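Local structure of S-adenosyl-L-methionine:salicylic acid carboxyl methyltransferase (Clarkia breweri, 1M6E) at residues E15-M20 and M308-E313. The protein methylates the carboxyl group of salicylic acid with S-adenosyl-L-methionine as methyl donor, yielding the volatile ester methyl salicylate. Sequence-based numbering, arbitrary orientation.
Sequences ENSYAM and MRAVAE. With SAH (S-adenosyl-L-homocysteine), chain C; SAL (2-hydroxybenzoic acid), chain D.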
ATOM      1  N   GLU A  15      10.476 -15.065   2.366  1.00 70.61           N
ATOM      2  CA  GLU A  15      10.731 -16.468   2.703  1.00 71.07           C
ATOM      3  C   GLU A  15      10.084 -17.452   1.738  1.00 72.73           C
ATOM      4  O   GLU A  15       9.454 -17.069   0.732  1.00 74.58           O
ATOM      5  CB  GLU A  15      10.187 -16.740   4.119  1.00 85.86           C
ATOM      6  CG  GLU A  15      10.265 -18.197   4.627  1.00 91.32           C
ATOM      7  CD  GLU A  15       9.323 -18.486   5.804  1.00 94.31           C
ATOM      8  OE1 GLU A  15       8.078 -18.426   5.624  1.00 79.57           O
ATOM      9  OE2 GLU A  15       9.841 -18.778   6.908  1.00 96.51           O
ATOM     10  N   ASN A  16      10.229 -18.727   2.089  1.00 71.73           N
ATOM     11  CA  ASN A  16       9.663 -19.847   1.347  1.00 74.37           C
ATOM     12  C   ASN A  16       8.168 -19.909   1.581  1.00 73.40           C
ATOM     13  O   ASN A  16       7.688 -20.526   2.537  1.00 71.36           O
ATOM     14  CB  ASN A  16      10.316 -21.132   1.799  1.00 62.00           C
ATOM     15  CG  ASN A  16      11.629 -20.867   2.442  1.00 74.46           C
ATOM     16  OD1 ASN A  16      12.324 -19.918   2.062  1.00 70.87           O
ATOM     17  ND2 ASN A  16      11.991 -21.677   3.427  1.00 85.67           N
ATOM     18  N   SER A  17       7.475 -19.203   0.690  1.00 72.43           N
ATOM     19  CA  SER A  17       6.033 -19.066   0.605  1.00 54.28           C
ATOM     20  C   SER A  17       5.756 -17.806  -0.179  1.00 43.52           C
ATOM     21  O   SER A  17       6.401 -16.762   0.044  1.00 34.75           O
ATOM     22  CB  SER A  17       5.387 -19.045   1.978  1.00 54.66           C
ATOM     23  OG  SER A  17       5.399 -20.364   2.510  1.00 49.26           O
ATOM     24  N   TYR A  18       4.848 -18.018  -1.142  1.00 37.26           N
ATOM     25  CA  TYR A  18       4.281 -17.122  -2.165  1.00 40.92           C
ATOM     26  C   TYR A  18       5.133 -15.970  -2.611  1.00 46.16           C
ATOM     27  O   TYR A  18       4.956 -14.810  -2.182  1.00 58.50           O
ATOM     28  CB  TYR A  18       2.904 -16.590  -1.750  1.00 40.34           C
ATOM     29  CG  TYR A  18       2.073 -16.347  -2.991  1.00 43.29           C
ATOM     30  CD1 TYR A  18       1.121 -17.269  -3.408  1.00 41.84           C
ATOM     31  CD2 TYR A  18       2.373 -15.308  -3.856  1.00 48.77           C
ATOM     32  CE1 TYR A  18       0.511 -17.172  -4.659  1.00 28.67           C
ATOM     33  CE2 TYR A  18       1.769 -15.215  -5.101  1.00 42.29           C
ATOM     34  CZ  TYR A  18       0.854 -16.153  -5.488  1.00 31.28           C
ATOM     35  OH  TYR A  18       0.317 -16.101  -6.732  1.00 41.59           O
ATOM     36  N   ALA A  19       6.044 -16.287  -3.503  1.00 39.13           N
ATOM     37  CA  ALA A  19       7.034 -15.344  -4.016  1.00 46.09           C
ATOM     38  C   ALA A  19       7.994 -16.430  -4.380  1.00 54.28           C
ATOM     39  O   ALA A  19       8.441 -16.557  -5.524  1.00 69.26           O
ATOM     40  CB  ALA A  19       7.637 -14.482  -2.902  1.00 25.14           C
ATOM     41  N   MET A  20       8.260 -17.266  -3.392  1.00 52.93           N
ATOM     42  CA  MET A  20       9.129 -18.387  -3.609  1.00 55.14           C
ATOM     43  C   MET A  20       8.331 -19.642  -4.020  1.00 45.16           C
ATOM     44  O   MET A  20       8.905 -20.699  -4.209  1.00 39.63           O
ATOM     45  CB  MET A  20       9.941 -18.630  -2.335  1.00 61.37           C
ATOM     46  CG  MET A  20      10.803 -17.444  -1.924  1.00 62.03           C
ATOM     47  SD  MET A  20      11.746 -16.811  -3.319  1.00 79.03           S
ATOM     48  CE  MET A  20      12.731 -18.274  -3.774  1.00 81.14           C
ATOM     49  N   MET A 308       0.412 -24.910  -2.738  1.00 61.79           N
ATOM     50  CA  MET A 308      -0.897 -25.025  -2.121  1.00 53.83           C
ATOM     51  C   MET A 308      -0.813 -24.685  -0.641  1.00 51.94           C
ATOM     52  O   MET A 308      -1.838 -24.579   0.034  1.00 55.77           O
ATOM     53  CB  MET A 308      -1.452 -26.433  -2.340  1.00 49.26           C
ATOM     54  CG  MET A 308      -2.055 -26.606  -3.716  1.00 40.55           C
ATOM     55  SD  MET A 308      -3.431 -25.439  -3.940  1.00 69.72           S
ATOM     56  CE  MET A 308      -4.545 -25.906  -2.551  1.00 34.50           C
ATOM     57  N   ARG A 309       0.408 -24.517  -0.141  1.00 41.95           N
ATOM     58  CA  ARG A 309       0.605 -24.150   1.262  1.00 48.51           C
ATOM     59  C   ARG A 309       0.639 -22.624   1.387  1.00 48.10           C
ATOM     60  O   ARG A 309       0.039 -22.055   2.284  1.00 49.76           O
ATOM     61  CB  ARG A 309       1.911 -24.698   1.824  1.00 37.67           C
ATOM     62  CG  ARG A 309       2.107 -24.298   3.277  1.00 35.91           C
ATOM     63  CD  ARG A 309       3.549 -23.970   3.626  1.00 47.84           C
ATOM     64  NE  ARG A 309       3.776 -23.869   5.072  1.00 51.87           N
ATOM     65  CZ  ARG A 309       3.786 -24.906   5.907  1.00 57.04           C
ATOM     66  NH1 ARG A 309       3.579 -26.128   5.442  1.00 65.21           N
ATOM     67  NH2 ARG A 309       4.013 -24.729   7.207  1.00 59.58           N
ATOM     68  N   ALA A 310       1.375 -21.977   0.495  1.00 43.37           N
ATOM     69  CA  ALA A 310       1.450 -20.540   0.481  1.00 37.84           C
ATOM     70  C   ALA A 310       0.073 -20.009   0.077  1.00 41.16           C
ATOM     71  O   ALA A 310      -0.271 -18.863   0.339  1.00 55.42           O
ATOM     72  CB  ALA A 310       2.445 -20.118  -0.506  1.00 25.07           C
ATOM     73  N   VAL A 311      -0.732 -20.861  -0.528  1.00 42.90           N
ATOM     74  CA  VAL A 311      -2.057 -20.466  -0.993  1.00 47.36           C
ATOM     75  C   VAL A 311      -3.165 -20.670   0.053  1.00 53.90           C
ATOM     76  O   VAL A 311      -4.126 -19.897   0.100  1.00 51.27           O
ATOM     77  CB  VAL A 311      -2.405 -21.269  -2.308  1.00 44.87           C
ATOM     78  CG1 VAL A 311      -3.849 -21.100  -2.692  1.00 28.68           C
ATOM     79  CG2 VAL A 311      -1.492 -20.831  -3.441  1.00 19.25           C
ATOM     80  N   ALA A 312      -3.019 -21.684   0.907  1.00 52.78           N
ATOM     81  CA  ALA A 312      -4.067 -21.988   1.880  1.00 51.99           C
ATOM     82  C   ALA A 312      -3.647 -22.038   3.330  1.00 44.67           C
ATOM     83  O   ALA A 312      -4.480 -22.147   4.210  1.00 51.62           O
ATOM     84  CB  ALA A 312      -4.741 -23.323   1.501  1.00 50.05           C
ATOM     85  N   GLU A 313      -2.361 -21.974   3.605  1.00 44.66           N
ATOM     86  CA  GLU A 313      -1.939 -22.036   4.996  1.00 46.25           C
ATOM     87  C   GLU A 313      -2.745 -21.092   5.886  1.00 45.47           C
ATOM     88  O   GLU A 313      -3.046 -21.448   7.024  1.00 47.08           O
ATOM     89  CB  GLU A 313      -0.452 -21.718   5.136  1.00 45.58           C
ATOM     90  CG  GLU A 313       0.154 -22.165   6.450  1.00 51.24           C
ATOM     91  CD  GLU A 313       1.072 -21.116   7.057  1.00 70.43           C
ATOM     92  OE1 GLU A 313       1.772 -21.438   8.037  1.00 76.02           O
ATOM     93  OE2 GLU A 313       1.095 -19.961   6.569  1.00 88.18           O
TER
HETATM   94  N   SAH C2814      -2.288 -12.598  -9.624  1.00 56.48           N
HETATM   95  CA  SAH C2814      -1.120 -13.452  -9.108  1.00 64.42           C
HETATM   96  CB  SAH C2814      -1.456 -14.282  -7.854  1.00 56.91           C
HETATM   97  CG  SAH C2814      -2.808 -14.120  -7.299  1.00 57.98           C
HETATM   98  SD  SAH C2814      -3.278 -15.110  -5.837  1.00 45.74           S
HETATM   99  C   SAH C2814      -0.624 -14.497 -10.107  1.00 73.38           C
HETATM  100  O   SAH C2814      -1.184 -14.610 -11.238  1.00 83.12           O
HETATM  101  OXT SAH C2814       0.377 -15.203  -9.669  1.00 65.20           O
HETATM  102  C5' SAH C2814      -4.874 -14.389  -5.651  1.00 56.58           C
HETATM  103  C4' SAH C2814      -4.998 -13.058  -4.784  1.00 42.83           C
HETATM  104  O4' SAH C2814      -6.429 -12.783  -4.914  1.00 32.53           O
HETATM  105  C3' SAH C2814      -4.835 -13.303  -3.236  1.00 43.28           C
HETATM  106  O3' SAH C2814      -3.619 -12.533  -2.685  1.00 33.08           O
HETATM  107  C2' SAH C2814      -6.046 -12.752  -2.627  1.00 31.51           C
HETATM  108  O2' SAH C2814      -6.001 -12.039  -1.438  1.00 48.33           O
HETATM  109  C1' SAH C2814      -6.753 -12.065  -3.894  1.00 28.19           C
HETATM  110  N9  SAH C2814      -8.181 -11.962  -3.696  1.00 29.13           N
HETATM  111  C8  SAH C2814      -9.116 -12.908  -3.334  1.00 31.37           C
HETATM  112  N7  SAH C2814     -10.325 -12.442  -3.220  1.00 37.09           N
HETATM  113  C5  SAH C2814     -10.167 -11.112  -3.529  1.00 35.25           C
HETATM  114  C6  SAH C2814     -11.077 -10.032  -3.589  1.00 39.85           C
HETATM  115  N6  SAH C2814     -12.367 -10.217  -3.307  1.00 52.26           N
HETATM  116  N1  SAH C2814     -10.638  -8.762  -3.942  1.00 30.71           N
HETATM  117  C2  SAH C2814      -9.306  -8.592  -4.223  1.00 35.78           C
HETATM  118  N3  SAH C2814      -8.350  -9.562  -4.187  1.00 35.76           N
HETATM  119  C4  SAH C2814      -8.852 -10.803  -3.831  1.00 31.84           C
HETATM  120  C1' SAL D2000      -4.749 -19.924  -5.981  1.00 79.26           C
HETATM  121  O1' SAL D2000      -3.723 -19.394  -6.438  1.00 82.87           O
HETATM  122  O2' SAL D2000      -5.603 -19.127  -5.312  1.00 92.70           O
HETATM  123  C1  SAL D2000      -4.966 -21.410  -6.197  1.00 76.33           C
HETATM  124  C2  SAL D2000      -6.130 -22.155  -5.697  1.00 71.43           C
HETATM  125  C3  SAL D2000      -6.214 -23.540  -5.968  1.00 71.26           C
HETATM  126  C4  SAL D2000      -5.234 -24.261  -6.695  1.00 76.99           C
HETATM  127  C5  SAL D2000      -4.099 -23.600  -7.197  1.00 73.06           C
HETATM  128  C6  SAL D2000      -3.958 -22.107  -6.935  1.00 71.82           C
HETATM  129  O2  SAL D2000      -7.163 -21.617  -4.980  1.00 75.95           O
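Ala310, on helix 303-320, presents its CB to Ser17 and Tyr18 in the loop between helices 4-7 and 23-31. Ala310 CB lies 3.3 Å from Tyr18 N. On the Ser17 side the contact is between side chains as well, Ser17 CB pointing toward the helix and meeting Ala310 CB at 4.0 Å. The nearest CA pair, Ser17 with Ala310, is 4.8 Å apart. No hydrogen bond joins the two segments; a backbone hydrogen bond between Ala310 and Gly11 ties the helix to an earlier part of the N-terminal region.

Tyr18 has its CB 3.8 Å from Ala310 CB, and its ring continues past the helix toward the cofactor product. Ala310 CB and Val311 CG2 both lie at the edge of the ring, near its plane; Tyr18 CE1 is 4.3 Å from Val311 CG2. At the far end, Tyr18 OH makes a weak hydrogen bond to OXT of S-adenosyl-L-homocysteine; the bond is doubtful, because the hydroxyl is modelled too close to the ligand.

Val311 also faces salicylate: Val311 CG1 is 3.6 Å from carboxyl carbon C1' of salicylate, while Met308 SD approaches salicylate ring atom C4 at 3.5 Å. The chemistry between the segments is therefore apolar packing, centred on the CB atoms of Ser17, Tyr18 and Ala310, and one helical turn links the loop carrying the cofactor-binding Tyr18 to the wall of the salicylate pocket.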